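Local coordinates for protein ferredoxin component of dioxygenase (Sphingobium yanoikuyae, PDB 2I7F) that carries a Rieske-type [2Fe-2S] cluster and probably relays electrons to the terminal oxygenase of a biphenyl dioxygenase system, at residues 41-46 against 51-56; 32-37 against 58-63; 37-42 against 72-77. All coordinates share one frame; numbering follows the deposited sequence.

Contact 1 of 3, residues 41-46 against 51-56; sequences TDNLCT and MLTDGY. With FES (Fe2/s2 (inorganic) cluster), chain D.
The amide of Asn43 lies with one face under the sulfur of Met51, SD standing 3.7 Å from CG, while Thr53 sits beyond the far end of the group, its backbone N and hydroxyl both close to the amide's terminal atoms. This is the first cluster-binding loop of a Rieske domain, leaving strand 37-42 and held to residues 51-56 by one isolated beta bridge, Leu44 with Met51. The bridge's hydrogen bond runs from Leu52 N to Asn43 O, 2.8 Å and nearly straight at 166°, in the carbonyl plane; Met51 CA adds a CA-H...O contact to the same oxygen. Replacing Asn43 by an alanine would probably open a gap between the Met51 sulfur and Thr53 and deprive the start of the 3-10 turn at 52-54 of its polar neighbour. On the outer side Leu44 CD1 meets Met51 CE at 4.1 Å. On the inner side Leu52 packs beneath Cys45, CD2 to CB 4.4 Å. With its sulfur anti to the backbone N (chi1 -170°), Cys45 reaches out to the cluster, where it shares an iron with Cys64: Cys45 SG binds the iron FE2 at 2.3 Å.

Contact 2 of 3, residues 32-37 against 58-63; sequences YNVDGE and DGTIIE
Val34 and Thr60 press together more tightly than methyl groups usually do: Val34 CG1 lies 3.5 Å from Thr60 CG2, and no hydrogen bond spans the two segments. The example illustrates how two beta hairpins can be joined through their turns. Residues 34-37 form a type I' turn and residues 58-61 a type II' turn, each closing a tight two-residue hairpin, and the side chain of Val34 is lodged against the second turn. Its CG1 is anti to the backbone N (chi1 173°), which sends that methyl to Thr60 and leaves CG2 to rest on the carbonyl oxygen of Gly59, 3.3 Å away. Gly36 and Gly59 both adopt positive phi, as these primed turns require. The first turn is further tied by an Asx motif, Gly36 N donating to Asn33 OD1 at 2.7 Å in the plane of the side-chain carbonyl.

Deeper in, a ring takes over from the methyls. Tyr32 turns the edge of its ring to Ile62, whose CG1 lies near the ring plane, 3.8 Å from CE2; the two side chains cross at about a right angle. Ile62 CG2 reaches the phenol end, 3.9 Å from Tyr32 OH, but the hydroxyl finds its polar partner in Thr41 OG1.

Tyr32 and Val34 belong to strand 29-34 of the six-stranded antiparallel sheet, whereas Ile62 stands on the middle strand, 61-63, of the smaller three-stranded one. Gln57, on strand 56-58, ties the two hairpins together, its NE2 bonding to both Asn33 O and Gly59 O, while Ile73 touches both Tyr32 and Ile62 between the two sheets.

Contact 3 of 3, residues 37-42 against 72-77; sequences EVFVTD and DIATGA
Ile73 holds CG2 anti to its backbone N, which sets this methyl against Phe39 CB at 3.4 Å; the Phe39 torsion (CG anti to the carbonyl carbon, chi1 -59°) instead swings the ring to where Ala74 meets it. The side chains of Phe39 and Ile73 cross at about a right angle. The setting is the Rieske fold, in which the loop after strand 70-72 of the small cluster-binding sheet folds back over strand 37-42 of the larger antiparallel sheet. Ala74 then lies over one face of the Phe39 ring, in a CH-pi contact, Ala74 CB 4.2 Å from the ring centroid and 26° off the normal. Further along the strand, Thr41 offers only its methyl to the loop, CG2 resting 3.6 Å from Ile73 O.

Nothing polar joins strand to loop; the hydrogen bonds are spent on shaping the loop itself. Asp72 is the organiser. Its OD1 accepts from Thr75 N at 3.2 Å in an Asx motif, the donor standing well above the carboxylate plane, and weakly from Ala74 N, while OD2 forms a salt bridge with Lys79. Its backbone takes part as well, Asp72 O accepting from Gly76 N at 2.8 Å and Asp72 N donating to Ala77 O. Gly76 turns the chain with a positive phi at which any side chain would collide with the carbonyl oxygen of Thr75. These bonds shape the turn from which Ile73 CG2 and Ala74 CB meet Phe39. The loop's exit is fixed by an ST turn, Ala77 N donating to Thr75 OG1 at 3.2 Å.

In the fold
The three contacts, each combining buried and more open residues, show how a Rieske domain joins its large sheet to its cluster-binding part. Contacts 1 and 3 start from the same strand, 37-42, and share Thr41 and Asp42; contact 2 uses its hairpin partner, strand 29-34, and crosses contact 3 along the chain. Contact 3 lies nearest the chain's centre and contact 2 farthest out. Chemistry follows place: contact 1 combines a backbone bridge with metal binding, whereas contacts 2 and 3 are apolar packing without hydrogen bonds between their segments. The hydroxyls of Thr41 and Tyr32 link all three, and Thr60 O with Ile73 N joins contacts 2 and 3.

Contact 1 of 3, residues 41-46 against 51-56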
# COMPACT_ATOMS: atom_id res chain seq x y z
N THR A 41 -1.92 -1.51 1.55
CA THR A 41 -3.05 -0.60 1.38
C THR A 41 -3.72 -0.83 0.02
O THR A 41 -3.11 -1.40 -0.86
CB THR A 41 -2.64 0.92 1.50
OG1 THR A 41 -2.02 1.41 0.29
CG2 THR A 41 -1.72 1.18 2.69
N ASP A 42 -4.96 -0.39 -0.15
CA ASP A 42 -5.46 -0.13 -1.50
C ASP A 42 -4.49 0.76 -2.30
O ASP A 42 -3.80 1.61 -1.76
CB ASP A 42 -6.84 0.50 -1.47
CG ASP A 42 -7.94 -0.51 -1.19
OD1 ASP A 42 -7.64 -1.72 -1.11
OD2 ASP A 42 -9.10 -0.09 -1.02
N ASN A 43 -4.38 0.52 -3.60
CA ASN A 43 -3.49 1.31 -4.46
C ASN A 43 -4.18 2.57 -5.05
O ASN A 43 -3.51 3.60 -5.26
CB ASN A 43 -2.98 0.41 -5.58
CG ASN A 43 -1.68 0.83 -6.15
OD1 ASN A 43 -1.20 0.24 -7.15
ND2 ASN A 43 -1.07 1.84 -5.55
N LEU A 44 -5.48 2.50 -5.33
CA LEU A 44 -6.19 3.63 -5.89
C LEU A 44 -6.30 4.75 -4.82
O LEU A 44 -6.92 4.56 -3.77
CB LEU A 44 -7.61 3.25 -6.41
CG LEU A 44 -8.31 4.28 -7.33
CD1 LEU A 44 -7.60 4.37 -8.72
CD2 LEU A 44 -9.80 3.98 -7.50
N CYS A 45 -5.67 5.89 -5.09
CA CYS A 45 -5.87 7.11 -4.31
C CYS A 45 -7.38 7.33 -4.10
O CYS A 45 -8.17 7.01 -4.98
CB CYS A 45 -5.29 8.32 -5.01
SG CYS A 45 -5.32 9.73 -3.89
N THR A 46 -7.74 7.81 -2.91
CA THR A 46 -9.15 8.03 -2.56
C THR A 46 -9.61 9.37 -3.12
O THR A 46 -10.81 9.66 -3.13
CB THR A 46 -9.46 7.99 -1.01
OG1 THR A 46 -8.74 9.05 -0.35
CG2 THR A 46 -9.12 6.63 -0.35
N MET A 51 -2.52 5.75 -8.91
CA MET A 51 -2.06 4.63 -8.07
C MET A 51 -0.97 5.10 -7.15
O MET A 51 0.01 5.71 -7.61
CB MET A 51 -1.55 3.46 -8.90
CG MET A 51 -2.66 2.67 -9.68
SD MET A 51 -4.03 2.09 -8.68
CE MET A 51 -5.09 1.37 -9.89
N LEU A 52 -1.10 4.78 -5.87
CA LEU A 52 -0.11 5.20 -4.89
C LEU A 52 1.28 4.60 -5.14
O LEU A 52 2.28 5.26 -4.88
CB LEU A 52 -0.60 4.93 -3.48
CG LEU A 52 -1.82 5.68 -3.03
CD1 LEU A 52 -2.17 5.13 -1.66
CD2 LEU A 52 -1.55 7.24 -3.01
N THR A 53 1.35 3.41 -5.72
CA THR A 53 2.65 2.77 -6.03
C THR A 53 3.42 3.56 -7.11
O THR A 53 4.64 3.40 -7.22
CB THR A 53 2.50 1.31 -6.50
OG1 THR A 53 1.65 1.30 -7.66
CG2 THR A 53 1.95 0.43 -5.39
N ASP A 54 2.73 4.43 -7.87
CA ASP A 54 3.37 5.39 -8.80
C ASP A 54 3.78 6.73 -8.15
O ASP A 54 4.25 7.66 -8.83
CB ASP A 54 2.46 5.72 -10.00
CG ASP A 54 2.22 4.54 -10.93
OD1 ASP A 54 3.11 3.67 -11.02
OD2 ASP A 54 1.15 4.47 -11.54
N GLY A 55 3.53 6.89 -6.86
CA GLY A 55 3.98 8.10 -6.15
C GLY A 55 5.28 7.85 -5.46
O GLY A 55 6.14 7.12 -5.95
N TYR A 56 5.42 8.48 -4.29
CA TYR A 56 6.71 8.71 -3.66
C TYR A 56 6.61 8.35 -2.20
O TYR A 56 5.87 8.97 -1.45
CB TYR A 56 7.11 10.17 -3.84
CG TYR A 56 6.96 10.60 -5.28
CD1 TYR A 56 7.95 10.31 -6.24
CD2 TYR A 56 5.80 11.27 -5.70
CE1 TYR A 56 7.76 10.67 -7.58
CE2 TYR A 56 5.62 11.63 -7.03
CZ TYR A 56 6.57 11.32 -7.95
OH TYR A 56 6.36 11.73 -9.22
FE1 FES D . -5.57 13.68 -5.95
FE2 FES D . -4.32 11.32 -5.24
S1 FES D . -4.31 13.29 -4.22
S2 FES D . -5.63 11.74 -7.02

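Contact 2 of 3, residues 32-37 against 58-63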
# COMPACT_ATOMS: atom_id res chain seq x y z
N TYR A 32 4.18 -2.16 0.63
CA TYR A 32 5.27 -1.30 1.05
C TYR A 32 6.17 -1.97 2.07
O TYR A 32 5.72 -2.79 2.87
CB TYR A 32 4.76 -0.03 1.70
CG TYR A 32 3.61 0.65 1.05
CD1 TYR A 32 2.32 0.16 1.23
CD2 TYR A 32 3.76 1.82 0.32
CE1 TYR A 32 1.25 0.78 0.71
CE2 TYR A 32 2.63 2.47 -0.23
CZ TYR A 32 1.39 1.95 -0.01
OH TYR A 32 0.23 2.54 -0.54
N ASN A 33 7.43 -1.53 2.06
CA ASN A 33 8.40 -1.86 3.07
C ASN A 33 8.82 -0.52 3.69
O ASN A 33 9.38 0.34 2.99
CB ASN A 33 9.57 -2.60 2.41
CG ASN A 33 10.83 -2.72 3.30
OD1 ASN A 33 10.92 -2.19 4.40
ND2 ASN A 33 11.83 -3.40 2.76
N VAL A 34 8.47 -0.33 4.96
CA VAL A 34 8.86 0.81 5.76
C VAL A 34 9.90 0.32 6.79
O VAL A 34 9.59 -0.42 7.73
CB VAL A 34 7.62 1.47 6.47
CG1 VAL A 34 8.07 2.57 7.46
CG2 VAL A 34 6.62 2.02 5.43
N ASP A 35 11.15 0.70 6.58
CA ASP A 35 12.26 0.34 7.48
C ASP A 35 12.34 -1.16 7.79
O ASP A 35 12.66 -1.56 8.92
CB ASP A 35 12.16 1.15 8.77
CG ASP A 35 13.46 1.15 9.56
OD1 ASP A 35 14.55 1.21 8.94
OD2 ASP A 35 13.39 1.10 10.83
N GLY A 36 12.05 -2.00 6.81
CA GLY A 36 12.18 -3.42 6.97
C GLY A 36 10.92 -4.15 7.37
O GLY A 36 10.96 -5.37 7.56
N GLU A 37 9.80 -3.44 7.53
CA GLU A 37 8.49 -4.08 7.86
C GLU A 37 7.51 -3.78 6.72
O GLU A 37 7.56 -2.71 6.14
CB GLU A 37 7.90 -3.52 9.14
CG GLU A 37 8.18 -4.27 10.42
CD GLU A 37 9.51 -4.00 10.95
OE1 GLU A 37 9.83 -2.82 11.14
OE2 GLU A 37 10.23 -4.98 11.20
N ASP A 58 8.09 8.22 1.41
CA ASP A 58 9.05 8.90 2.26
C ASP A 58 8.85 8.34 3.67
O ASP A 58 8.13 8.92 4.49
CB ASP A 58 8.80 10.39 2.24
CG ASP A 58 9.85 11.18 3.03
OD1 ASP A 58 10.82 10.61 3.56
OD2 ASP A 58 9.68 12.41 3.11
N GLY A 59 9.47 7.20 3.92
CA GLY A 59 9.35 6.53 5.20
C GLY A 59 7.96 5.93 5.31
O GLY A 59 7.62 5.03 4.53
N THR A 60 7.17 6.38 6.30
CA THR A 60 5.79 5.90 6.48
C THR A 60 4.79 6.71 5.66
O THR A 60 3.61 6.43 5.72
CB THR A 60 5.32 5.97 7.96
OG1 THR A 60 5.53 7.29 8.46
CG2 THR A 60 6.06 5.03 8.82
N ILE A 61 5.23 7.70 4.90
CA ILE A 61 4.30 8.47 4.09
C ILE A 61 4.38 7.98 2.64
O ILE A 61 5.46 7.78 2.10
CB ILE A 61 4.56 9.99 4.23
CG1 ILE A 61 4.36 10.48 5.68
CG2 ILE A 61 3.73 10.79 3.26
CD1 ILE A 61 3.01 10.16 6.30
N ILE A 62 3.22 7.75 2.01
CA ILE A 62 3.19 7.61 0.56
C ILE A 62 2.50 8.86 -0.01
O ILE A 62 1.41 9.24 0.43
CB ILE A 62 2.51 6.28 0.11
CG1 ILE A 62 2.67 6.04 -1.42
CG2 ILE A 62 1.02 6.20 0.60
CD1 ILE A 62 4.08 5.93 -1.92
N GLU A 63 3.17 9.52 -0.95
CA GLU A 63 2.58 10.67 -1.63
C GLU A 63 2.01 10.27 -3.00
O GLU A 63 2.66 9.57 -3.79
CB GLU A 63 3.61 11.79 -1.79
CG GLU A 63 2.99 13.13 -2.30
CD GLU A 63 4.03 14.25 -2.33
OE1 GLU A 63 5.08 14.04 -1.69
OE2 GLU A 63 3.80 15.32 -2.95

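Contact 3 of 3, residues 37-42 against 72-77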
# COMPACT_ATOMS: atom_id res chain seq x y z
N GLU A 37 9.80 -3.44 7.53
CA GLU A 37 8.49 -4.08 7.86
C GLU A 37 7.51 -3.78 6.72
O GLU A 37 7.56 -2.71 6.14
CB GLU A 37 7.90 -3.52 9.14
CG GLU A 37 8.18 -4.27 10.42
CD GLU A 37 9.51 -4.00 10.95
OE1 GLU A 37 9.83 -2.82 11.14
OE2 GLU A 37 10.23 -4.98 11.20
N VAL A 38 6.57 -4.70 6.47
CA VAL A 38 5.65 -4.67 5.34
C VAL A 38 4.21 -4.22 5.73
O VAL A 38 3.69 -4.56 6.76
CB VAL A 38 5.63 -6.09 4.65
CG1 VAL A 38 4.61 -6.20 3.55
CG2 VAL A 38 7.02 -6.45 4.10
N PHE A 39 3.62 -3.38 4.87
CA PHE A 39 2.28 -2.84 5.02
C PHE A 39 1.61 -2.99 3.67
O PHE A 39 2.30 -3.04 2.64
CB PHE A 39 2.34 -1.37 5.50
CG PHE A 39 3.05 -1.21 6.83
CD1 PHE A 39 4.45 -1.08 6.89
CD2 PHE A 39 2.34 -1.32 8.03
CE1 PHE A 39 5.09 -0.99 8.10
CE2 PHE A 39 2.98 -1.25 9.25
CZ PHE A 39 4.37 -1.08 9.29
N VAL A 40 0.29 -3.11 3.69
CA VAL A 40 -0.54 -3.28 2.50
C VAL A 40 -1.74 -2.31 2.61
O VAL A 40 -2.44 -2.27 3.64
CB VAL A 40 -1.01 -4.76 2.30
CG1 VAL A 40 -1.98 -4.92 1.06
CG2 VAL A 40 0.21 -5.69 2.14
N THR A 41 -1.92 -1.51 1.55
CA THR A 41 -3.05 -0.60 1.38
C THR A 41 -3.72 -0.83 0.02
O THR A 41 -3.11 -1.40 -0.86
CB THR A 41 -2.64 0.92 1.50
OG1 THR A 41 -2.02 1.41 0.29
CG2 THR A 41 -1.72 1.18 2.69
N ASP A 42 -4.96 -0.39 -0.15
CA ASP A 42 -5.46 -0.13 -1.50
C ASP A 42 -4.49 0.76 -2.30
O ASP A 42 -3.80 1.61 -1.76
CB ASP A 42 -6.84 0.50 -1.47
CG ASP A 42 -7.94 -0.51 -1.19
OD1 ASP A 42 -7.64 -1.72 -1.11
OD2 ASP A 42 -9.10 -0.09 -1.02
N ASP A 72 -0.67 8.07 5.37
CA ASP A 72 0.20 7.31 6.27
C ASP A 72 0.07 5.82 5.91
O ASP A 72 -1.00 5.22 6.07
CB ASP A 72 -0.19 7.58 7.74
CG ASP A 72 0.77 6.98 8.71
OD1 ASP A 72 1.17 5.83 8.50
OD2 ASP A 72 1.12 7.66 9.70
N ILE A 73 1.16 5.23 5.42
CA ILE A 73 1.16 3.83 4.97
C ILE A 73 0.69 2.85 6.05
O ILE A 73 -0.08 1.93 5.78
CB ILE A 73 2.57 3.36 4.51
CG1 ILE A 73 2.97 4.08 3.20
CG2 ILE A 73 2.58 1.78 4.36
CD1 ILE A 73 4.47 4.33 3.00
N ALA A 74 1.17 3.09 7.26
CA ALA A 74 0.99 2.20 8.41
C ALA A 74 -0.39 2.33 9.04
O ALA A 74 -0.93 1.32 9.53
CB ALA A 74 2.06 2.46 9.47
N THR A 75 -1.01 3.50 8.94
CA THR A 75 -2.27 3.76 9.61
C THR A 75 -3.47 3.92 8.67
O THR A 75 -4.60 3.73 9.11
CB THR A 75 -2.21 4.99 10.54
OG1 THR A 75 -2.21 6.20 9.77
CG2 THR A 75 -1.01 4.93 11.56
N GLY A 76 -3.22 4.28 7.41
CA GLY A 76 -4.28 4.59 6.45
C GLY A 76 -4.68 6.05 6.45
O GLY A 76 -5.34 6.50 5.52
N ALA A 77 -4.27 6.81 7.46
CA ALA A 77 -4.69 8.21 7.60
C ALA A 77 -4.45 9.03 6.34
O ALA A 77 -3.39 8.93 5.71
CB ALA A 77 -3.97 8.84 8.79